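PDB 3VHJ: BfpC from Escherichia coli, which is an essential protein of type IV pilus biogenesis, seen here as its N-terminal cytoplasmic domain, and probably acts with the assembly ATPase BfpD. Local coordinates for residues Y16-W22 with Q71-A77; K45-I50 with K159-K164. The protein carries 1 engineered substitution. All blocks are in the same frame, centred on the assembly; numbering follows the deposited sequence.

Interaction 1: Y16-W22 with Q71-A77; sequences YAVNLLW and QVTLLSA
With the Y16 ring set anti to its own carbonyl carbon (chi1 -59°) and L74 CG swung away from its own N (chi1 176°), one methyl of the leucine comes to lie over the tyrosine face. L74 CD1 stands 4.0 Å from the Y16 ring centroid in a CH-pi contact, displaced toward the rim, and A77 CB approaches Y16 CE1 obliquely. An alanine in place of the tyrosine is likely to open a gap beside L74 and A77 and leave the L74 methyl without its aromatic face. The backbone supplies the frame: A17 and T73 form a parallel bridge, in which A17 N donates to V72 O (2.8 Å) and L74 N to A17 O (3.1 Å). A17 O also receives a water proton, and the same water accepts from L75 N (3.0 Å). Farther on, L20 CD1 presses tightly on T73 CG2 at 3.3 Å, and the W22 ring brings CZ2 to L75 CB at 3.6 Å, its NE1 being bonded to D110. Strand 14-17 lies between strands 72-73 and 8-11, with I11 meeting both Y16 and L74, while V18 and L75 pack against strands 96-101 and 107-113, and L74 against the first, which ties this buried contact to the neighbouring sheet.

Interaction 2: K45-I50 with K159-K164; sequences KLYSVI and KKLKEK
Y47 and K162 form a hydrogen-bonded antiparallel pair, Y47 N donating to K162 O (2.9 Å) and K162 N to Y47 O (2.7 Å, N-H...O angle 171°), with L46 and E163 as the adjoining non-hydrogen-bonded pair. K164 N prolongs the ladder to K45 O through a more bent bond. Over this backbone the tyrosine and the lysine interact twice. Held between its backbone N and carbonyl carbon (chi1 69°), the Y47 ring leans across the pair, so that K162 CB rests over one ring face, 4.1 Å from the centroid. The lysine chain then bends at its last two torsions and brings NZ back to the phenol, where it donates to Y47 OH at 2.9 Å; aliphatic and polar parts of one side chain thus serve the same tyrosine. Here the pair sits at the edge of an antiparallel sheet of four strands, in which the last strand of the domain, 162-163, lies outermost beside strand 46-52. On the sheet face that carries L46 and E163, L46 CD2 meets E163 CB, while the carboxylate turns to K63 for a salt bridge; K45 NZ lies nearby, beyond salt-bridge range. Farther along, where the chain at 159-161 diverges from the strand, contact passes to side chains and water. A water bridges S48 OG and K160 O, donating to the carbonyl. K159, bent at three successive torsions, curls its ammonium onto V49 O (2.7 Å), while its CG touches I50 CG2 at 3.7 Å. Y47 and V49 lean on helix 31-42.

Overall arrangement
The centres of the two contacts are about 10 Å apart, and segment 159-164 joins them directly. Backbone Q71 O and L161 N lie 2.8 Å apart, a probable hydrogen bond, and a second probable one links S76 OG to K159 N at the same distance. Side chains continue the join: T73 CG2 packs on L161 CD2 at 3.6 Å, and W22 CZ3 meets I50 CD1 at 3.5 Å. Both contacts reach one antiparallel sheet, interaction 1 through strand 21-23 at one edge, and interaction 2 through strands 46-52 and 162-163, the latter at the other edge. Their segments alternate along the sequence, so that the two contacts bring together four separate parts of the chain.

Interaction 1: Y16-W22 with Q71-A77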
ATOM      1  N   TYR A  16      10.689   2.539  -1.018  1.00 17.26           N
ATOM      2  CA  TYR A  16       9.647   1.745  -0.382  1.00 18.26           C
ATOM      3  C   TYR A  16       9.066   0.704  -1.314  1.00 18.54           C
ATOM      4  O   TYR A  16       8.943   0.934  -2.519  1.00 16.91           O
ATOM      5  CB  TYR A  16       8.488   2.634   0.048  1.00 18.76           C
ATOM      6  CG  TYR A  16       8.847   3.729   1.012  1.00 18.88           C
ATOM      7  CD1 TYR A  16       8.830   3.504   2.382  1.00 20.08           C
ATOM      8  CD2 TYR A  16       9.163   5.006   0.554  1.00 20.23           C
ATOM      9  CE1 TYR A  16       9.110   4.528   3.283  1.00 21.93           C
ATOM     10  CE2 TYR A  16       9.449   6.037   1.447  1.00 20.98           C
ATOM     11  CZ  TYR A  16       9.417   5.789   2.810  1.00 22.79           C
ATOM     12  OH  TYR A  16       9.669   6.802   3.705  1.00 24.27           O
ATOM     13  N   ALA A  17       8.683  -0.427  -0.737  1.00 17.23           N
ATOM     14  CA  ALA A  17       8.057  -1.493  -1.495  1.00 16.55           C
ATOM     15  C   ALA A  17       6.589  -1.099  -1.607  1.00 16.09           C
ATOM     16  O   ALA A  17       5.937  -0.837  -0.594  1.00 16.87           O
ATOM     17  CB  ALA A  17       8.188  -2.819  -0.743  1.00 16.24           C
ATOM     18  N   VAL A  18       6.077  -1.032  -2.834  1.00 15.72           N
ATOM     19  CA  VAL A  18       4.677  -0.694  -3.066  1.00 13.73           C
ATOM     20  C   VAL A  18       4.048  -1.777  -3.944  1.00 14.84           C
ATOM     21  O   VAL A  18       4.746  -2.645  -4.467  1.00 15.26           O
ATOM     22  CB  VAL A  18       4.526   0.694  -3.769  1.00 14.36           C
ATOM     23  CG1 VAL A  18       5.052   1.796  -2.861  1.00 13.08           C
ATOM     24  CG2 VAL A  18       5.286   0.705  -5.091  1.00 15.12           C
ATOM     25  N   ASN A  19       2.730  -1.722  -4.100  1.00 15.23           N
ATOM     26  CA  ASN A  19       2.001  -2.700  -4.904  1.00 16.52           C
ATOM     27  C   ASN A  19       2.105  -4.100  -4.312  1.00 16.29           C
ATOM     28  O   ASN A  19       2.276  -5.082  -5.031  1.00 15.91           O
ATOM     29  CB  ASN A  19       2.519  -2.728  -6.343  1.00 18.20           C
ATOM     30  CG  ASN A  19       1.528  -3.359  -7.299  1.00 21.81           C
ATOM     31  OD1 ASN A  19       0.525  -2.750  -7.657  1.00 24.35           O
ATOM     32  ND2 ASN A  19       1.801  -4.592  -7.709  1.00 29.12           N
ATOM     33  N   LEU A  20       2.012  -4.187  -2.991  1.00 15.86           N
ATOM     34  CA  LEU A  20       2.061  -5.475  -2.313  1.00 16.47           C
ATOM     35  C   LEU A  20       0.640  -6.020  -2.224  1.00 16.28           C
ATOM     36  O   LEU A  20      -0.324  -5.277  -2.388  1.00 17.03           O
ATOM     37  CB  LEU A  20       2.621  -5.307  -0.901  1.00 17.23           C
ATOM     38  CG  LEU A  20       4.076  -4.843  -0.803  1.00 19.32           C
ATOM     39  CD1 LEU A  20       4.279  -4.101   0.495  1.00 23.36           C
ATOM     40  CD2 LEU A  20       5.001  -6.042  -0.895  1.00 20.46           C
ATOM     41  N   LEU A  21       0.512  -7.319  -1.988  1.00 14.96           N
ATOM     42  CA  LEU A  21      -0.801  -7.931  -1.839  1.00 16.44           C
ATOM     43  C   LEU A  21      -1.080  -7.944  -0.345  1.00 17.43           C
ATOM     44  O   LEU A  21      -0.424  -8.667   0.396  1.00 17.64           O
ATOM     45  CB  LEU A  21      -0.793  -9.368  -2.360  1.00 18.71           C
ATOM     46  CG  LEU A  21      -2.092 -10.169  -2.197  1.00 20.07           C
ATOM     47  CD1 LEU A  21      -3.218  -9.496  -2.969  1.00 24.65           C
ATOM     48  CD2 LEU A  21      -1.876 -11.585  -2.708  1.00 23.31           C
ATOM     49  N   TRP A  22      -2.052  -7.148   0.090  1.00 17.91           N
ATOM     50  CA  TRP A  22      -2.388  -7.061   1.500  1.00 18.28           C
ATOM     51  C   TRP A  22      -3.600  -7.887   1.872  1.00 19.99           C
ATOM     52  O   TRP A  22      -4.550  -8.004   1.103  1.00 21.29           O
ATOM     53  CB  TRP A  22      -2.646  -5.607   1.904  1.00 16.54           C
ATOM     54  CG  TRP A  22      -1.436  -4.732   1.823  1.00 16.64           C
ATOM     55  CD1 TRP A  22      -0.951  -4.096   0.714  1.00 16.32           C
ATOM     56  CD2 TRP A  22      -0.546  -4.412   2.891  1.00 17.14           C
ATOM     57  NE1 TRP A  22       0.189  -3.398   1.028  1.00 13.86           N
ATOM     58  CE2 TRP A  22       0.460  -3.574   2.361  1.00 16.72           C
ATOM     59  CE3 TRP A  22      -0.500  -4.752   4.251  1.00 16.59           C
ATOM     60  CZ2 TRP A  22       1.505  -3.072   3.143  1.00 15.31           C
ATOM     61  CZ3 TRP A  22       0.537  -4.256   5.027  1.00 17.07           C
ATOM     62  CH2 TRP A  22       1.527  -3.423   4.471  1.00 18.51           C
ATOM     63  N   GLN A  71      13.207  -4.395   2.142  1.00 19.30           N
ATOM     64  CA  GLN A  71      12.560  -3.156   1.717  1.00 19.50           C
ATOM     65  C   GLN A  71      11.442  -2.802   2.677  1.00 17.86           C
ATOM     66  O   GLN A  71      10.680  -3.670   3.104  1.00 17.98           O
ATOM     67  CB  GLN A  71      11.970  -3.290   0.309  1.00 17.31           C
ATOM     68  CG  GLN A  71      12.990  -3.543  -0.775  1.00 18.10           C
ATOM     69  CD  GLN A  71      12.341  -3.922  -2.089  1.00 18.53           C
ATOM     70  OE1 GLN A  71      11.202  -4.387  -2.116  1.00 17.45           O
ATOM     71  NE2 GLN A  71      13.069  -3.747  -3.184  1.00 17.23           N
ATOM     72  N   VAL A  72      11.355  -1.524   3.028  1.00 17.47           N
ATOM     73  CA  VAL A  72      10.297  -1.052   3.911  1.00 18.28           C
ATOM     74  C   VAL A  72       9.049  -0.877   3.057  1.00 17.86           C
ATOM     75  O   VAL A  72       9.106  -0.243   2.002  1.00 17.32           O
ATOM     76  CB  VAL A  72      10.641   0.321   4.530  1.00 20.41           C
ATOM     77  CG1 VAL A  72       9.497   0.790   5.425  1.00 19.81           C
ATOM     78  CG2 VAL A  72      11.949   0.227   5.312  1.00 22.68           C
ATOM     79  N   THR A  73       7.928  -1.442   3.496  1.00 17.47           N
ATOM     80  CA  THR A  73       6.692  -1.301   2.740  1.00 18.22           C
ATOM     81  C   THR A  73       6.125   0.084   3.046  1.00 19.17           C
ATOM     82  O   THR A  73       6.060   0.510   4.208  1.00 18.65           O
ATOM     83  CB  THR A  73       5.663  -2.387   3.112  1.00 19.98           C
ATOM     84  OG1 THR A  73       5.176  -2.162   4.439  1.00 20.03           O
ATOM     85  CG2 THR A  73       6.310  -3.773   3.038  1.00 19.08           C
ATOM     86  N   LEU A  74       5.735   0.790   1.993  1.00 16.89           N
ATOM     87  CA  LEU A  74       5.205   2.134   2.132  1.00 18.42           C
ATOM     88  C   LEU A  74       4.005   2.217   3.067  1.00 19.07           C
ATOM     89  O   LEU A  74       3.993   3.022   3.996  1.00 18.39           O
ATOM     90  CB  LEU A  74       4.813   2.694   0.762  1.00 17.29           C
ATOM     91  CG  LEU A  74       4.152   4.075   0.816  1.00 17.69           C
ATOM     92  CD1 LEU A  74       5.134   5.080   1.405  1.00 18.03           C
ATOM     93  CD2 LEU A  74       3.707   4.497  -0.573  1.00 17.01           C
ATOM     94  N   LEU A  75       3.001   1.381   2.829  1.00 18.66           N
ATOM     95  CA  LEU A  75       1.804   1.430   3.654  1.00 18.23           C
ATOM     96  C   LEU A  75       2.052   1.227   5.141  1.00 19.20           C
ATOM     97  O   LEU A  75       1.334   1.790   5.965  1.00 19.68           O
ATOM     98  CB  LEU A  75       0.758   0.438   3.136  1.00 17.29           C
ATOM     99  CG  LEU A  75      -0.188   1.001   2.059  1.00 18.00           C
ATOM    100  CD1 LEU A  75      -1.119   2.043   2.693  1.00 16.46           C
ATOM    101  CD2 LEU A  75       0.617   1.637   0.922  1.00 17.30           C
ATOM    102  N   SER A  76       3.060   0.439   5.497  1.00 19.56           N
ATOM    103  CA  SER A  76       3.352   0.219   6.914  1.00 21.00           C
ATOM    104  C   SER A  76       3.972   1.472   7.524  1.00 22.57           C
ATOM    105  O   SER A  76       3.851   1.714   8.727  1.00 24.84           O
ATOM    106  CB  SER A  76       4.322  -0.948   7.101  1.00 17.17           C
ATOM    107  OG  SER A  76       5.637  -0.607   6.685  1.00 19.47           O
ATOM    108  N   ALA A  77       4.629   2.262   6.681  1.00 21.52           N
ATOM    109  CA  ALA A  77       5.302   3.482   7.114  1.00 22.82           C
ATOM    110  C   ALA A  77       4.390   4.696   7.235  1.00 22.70           C
ATOM    111  O   ALA A  77       4.780   5.700   7.828  1.00 23.69           O
ATOM    112  CB  ALA A  77       6.463   3.803   6.167  1.00 20.56           C
TER
HETATM  113  O   HOH W   1       3.269  -0.637   0.612  1.00 14.66           O

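Interaction 2: K45-I50 with K159-K164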
ATOM      1  N   LYS A  45       7.835 -15.770  -1.188  1.00 24.30           N
ATOM      2  CA  LYS A  45       8.521 -15.987   0.082  1.00 25.48           C
ATOM      3  C   LYS A  45       8.710 -14.656   0.808  1.00 23.43           C
ATOM      4  O   LYS A  45       9.275 -14.615   1.895  1.00 24.13           O
ATOM      5  CB  LYS A  45       9.898 -16.616  -0.142  1.00 28.89           C
ATOM      6  CG  LYS A  45       9.890 -17.967  -0.831  1.00 33.55           C
ATOM      7  CD  LYS A  45      11.255 -18.638  -0.710  1.00 38.36           C
ATOM      8  CE  LYS A  45      12.358 -17.842  -1.400  1.00 40.76           C
ATOM      9  NZ  LYS A  45      12.214 -17.864  -2.881  1.00 44.83           N
ATOM     10  N   LEU A  46       8.240 -13.574   0.195  1.00 21.66           N
ATOM     11  CA  LEU A  46       8.380 -12.237   0.764  1.00 20.16           C
ATOM     12  C   LEU A  46       7.119 -11.801   1.494  1.00 19.45           C
ATOM     13  O   LEU A  46       6.023 -11.840   0.938  1.00 18.47           O
ATOM     14  CB  LEU A  46       8.698 -11.236  -0.347  1.00 19.99           C
ATOM     15  CG  LEU A  46      10.021 -11.468  -1.084  1.00 22.17           C
ATOM     16  CD1 LEU A  46      10.150 -10.467  -2.223  1.00 20.68           C
ATOM     17  CD2 LEU A  46      11.188 -11.325  -0.110  1.00 21.57           C
ATOM     18  N   TYR A  47       7.277 -11.371   2.739  1.00 18.20           N
ATOM     19  CA  TYR A  47       6.122 -10.956   3.517  1.00 19.03           C
ATOM     20  C   TYR A  47       6.474  -9.985   4.635  1.00 19.75           C
ATOM     21  O   TYR A  47       7.637  -9.734   4.933  1.00 19.84           O
ATOM     22  CB  TYR A  47       5.462 -12.173   4.151  1.00 19.34           C
ATOM     23  CG  TYR A  47       6.315 -12.785   5.238  1.00 22.20           C
ATOM     24  CD1 TYR A  47       7.331 -13.690   4.931  1.00 23.20           C
ATOM     25  CD2 TYR A  47       6.148 -12.411   6.570  1.00 24.17           C
ATOM     26  CE1 TYR A  47       8.159 -14.206   5.927  1.00 25.68           C
ATOM     27  CE2 TYR A  47       6.969 -12.917   7.570  1.00 25.05           C
ATOM     28  CZ  TYR A  47       7.972 -13.811   7.243  1.00 26.23           C
ATOM     29  OH  TYR A  47       8.796 -14.293   8.232  1.00 27.10           O
ATOM     30  N   SER A  48       5.434  -9.458   5.260  1.00 20.50           N
ATOM     31  CA  SER A  48       5.589  -8.554   6.376  1.00 21.65           C
ATOM     32  C   SER A  48       4.270  -8.566   7.122  1.00 21.13           C
ATOM     33  O   SER A  48       3.205  -8.533   6.514  1.00 21.05           O
ATOM     34  CB  SER A  48       5.898  -7.137   5.895  1.00 21.84           C
ATOM     35  OG  SER A  48       6.008  -6.266   7.002  1.00 24.30           O
ATOM     36  N   VAL A  49       4.342  -8.659   8.440  1.00 20.59           N
ATOM     37  CA  VAL A  49       3.139  -8.647   9.244  1.00 19.42           C
ATOM     38  C   VAL A  49       3.161  -7.329   9.990  1.00 19.28           C
ATOM     39  O   VAL A  49       4.176  -6.963  10.571  1.00 20.01           O
ATOM     40  CB  VAL A  49       3.120  -9.807  10.266  1.00 21.16           C
ATOM     41  CG1 VAL A  49       1.883  -9.698  11.150  1.00 20.44           C
ATOM     42  CG2 VAL A  49       3.119 -11.139   9.535  1.00 21.02           C
ATOM     43  N   ILE A  50       2.061  -6.593   9.940  1.00 21.11           N
ATOM     44  CA  ILE A  50       2.012  -5.330  10.651  1.00 24.22           C
ATOM     45  C   ILE A  50       0.838  -5.350  11.611  1.00 23.57           C
ATOM     46  O   ILE A  50      -0.229  -5.884  11.305  1.00 23.97           O
ATOM     47  CB  ILE A  50       1.896  -4.129   9.689  1.00 24.85           C
ATOM     48  CG1 ILE A  50       0.527  -4.106   9.028  1.00 27.34           C
ATOM     49  CG2 ILE A  50       2.978  -4.220   8.627  1.00 24.69           C
ATOM     50  CD1 ILE A  50       0.280  -2.855   8.204  1.00 32.88           C
ATOM     51  N   LYS A 159       7.771  -1.388   8.374  1.00 24.98           N
ATOM     52  CA  LYS A 159       8.188  -2.767   8.576  1.00 25.58           C
ATOM     53  C   LYS A 159       8.798  -3.241   7.262  1.00 24.81           C
ATOM     54  O   LYS A 159       8.274  -2.953   6.184  1.00 22.10           O
ATOM     55  CB  LYS A 159       6.986  -3.643   8.939  1.00 27.27           C
ATOM     56  CG  LYS A 159       6.222  -3.201  10.188  1.00 32.38           C
ATOM     57  CD  LYS A 159       7.052  -3.372  11.453  1.00 34.15           C
ATOM     58  CE  LYS A 159       7.384  -4.839  11.719  1.00 36.84           C
ATOM     59  NZ  LYS A 159       6.159  -5.668  11.916  1.00 38.19           N
ATOM     60  N   LYS A 160       9.907  -3.961   7.354  1.00 22.44           N
ATOM     61  CA  LYS A 160      10.591  -4.450   6.169  1.00 22.83           C
ATOM     62  C   LYS A 160      10.110  -5.818   5.707  1.00 20.85           C
ATOM     63  O   LYS A 160       9.622  -6.627   6.501  1.00 20.83           O
ATOM     64  CB  LYS A 160      12.096  -4.523   6.431  1.00 24.00           C
ATOM     65  CG  LYS A 160      12.763  -3.191   6.731  1.00 27.75           C
ATOM     66  CD  LYS A 160      14.245  -3.403   7.027  1.00 30.94           C
ATOM     67  CE  LYS A 160      14.979  -2.086   7.201  1.00 33.26           C
ATOM     68  NZ  LYS A 160      14.419  -1.301   8.331  1.00 38.16           N
ATOM     69  N   LEU A 161      10.253  -6.076   4.412  1.00 20.45           N
ATOM     70  CA  LEU A 161       9.870  -7.365   3.861  1.00 19.75           C
ATOM     71  C   LEU A 161      10.843  -8.408   4.403  1.00 22.50           C
ATOM     72  O   LEU A 161      12.050  -8.165   4.465  1.00 20.57           O
ATOM     73  CB  LEU A 161       9.949  -7.343   2.331  1.00 18.77           C
ATOM     74  CG  LEU A 161       8.885  -6.514   1.604  1.00 17.94           C
ATOM     75  CD1 LEU A 161       9.094  -6.598   0.089  1.00 18.10           C
ATOM     76  CD2 LEU A 161       7.512  -7.042   1.969  1.00 17.07           C
ATOM     77  N   LYS A 162      10.311  -9.550   4.820  1.00 23.44           N
ATOM     78  CA  LYS A 162      11.129 -10.642   5.334  1.00 26.73           C
ATOM     79  C   LYS A 162      11.008 -11.753   4.304  1.00 28.20           C
ATOM     80  O   LYS A 162      10.083 -11.749   3.495  1.00 27.43           O
ATOM     81  CB  LYS A 162      10.608 -11.105   6.699  1.00 27.47           C
ATOM     82  CG  LYS A 162      10.636 -10.004   7.761  1.00 29.99           C
ATOM     83  CD  LYS A 162       9.944 -10.409   9.056  1.00 35.39           C
ATOM     84  CE  LYS A 162      10.788 -11.364   9.895  1.00 39.07           C
ATOM     85  NZ  LYS A 162      11.000 -12.680   9.236  1.00 42.69           N
ATOM     86  N   GLU A 163      11.929 -12.708   4.325  1.00 30.32           N
ATOM     87  CA  GLU A 163      11.878 -13.782   3.348  1.00 34.88           C
ATOM     88  C   GLU A 163      11.744 -15.166   3.974  1.00 37.87           C
ATOM     89  O   GLU A 163      12.248 -15.411   5.069  1.00 37.12           O
ATOM     90  CB  GLU A 163      13.122 -13.709   2.460  1.00 35.86           C
ATOM     91  CG  GLU A 163      13.148 -14.694   1.307  1.00 39.21           C
ATOM     92  CD  GLU A 163      14.020 -14.204   0.166  1.00 40.89           C
ATOM     93  OE1 GLU A 163      15.068 -13.583   0.439  1.00 41.98           O
ATOM     94  OE2 GLU A 163      13.662 -14.445  -1.006  1.00 41.57           O
ATOM     95  N   LYS A 164      11.047 -16.051   3.262  1.00 41.71           N
ATOM     96  CA  LYS A 164      10.804 -17.434   3.676  1.00 45.61           C
ATOM     97  C   LYS A 164       9.582 -17.557   4.572  1.00 47.61           C
ATOM     98  O   LYS A 164       8.580 -18.142   4.109  1.00 49.16           O
ATOM     99  CB  LYS A 164      12.029 -18.006   4.394  1.00 46.42           C
ATOM    100  CG  LYS A 164      13.288 -18.026   3.542  1.00 47.97           C
ATOM    101  CD  LYS A 164      14.527 -18.403   4.354  1.00 50.21           C
ATOM    102  CE  LYS A 164      14.443 -19.816   4.916  1.00 50.37           C
ATOM    103  NZ  LYS A 164      13.383 -19.954   5.951  1.00 51.58           N
TER
HETATM  104  O   HOH W   2       8.455  -6.810   8.841  1.00 29.53           O
HETATM  105  O   HOH W   3       5.505  -3.929   6.154  1.00 37.08           O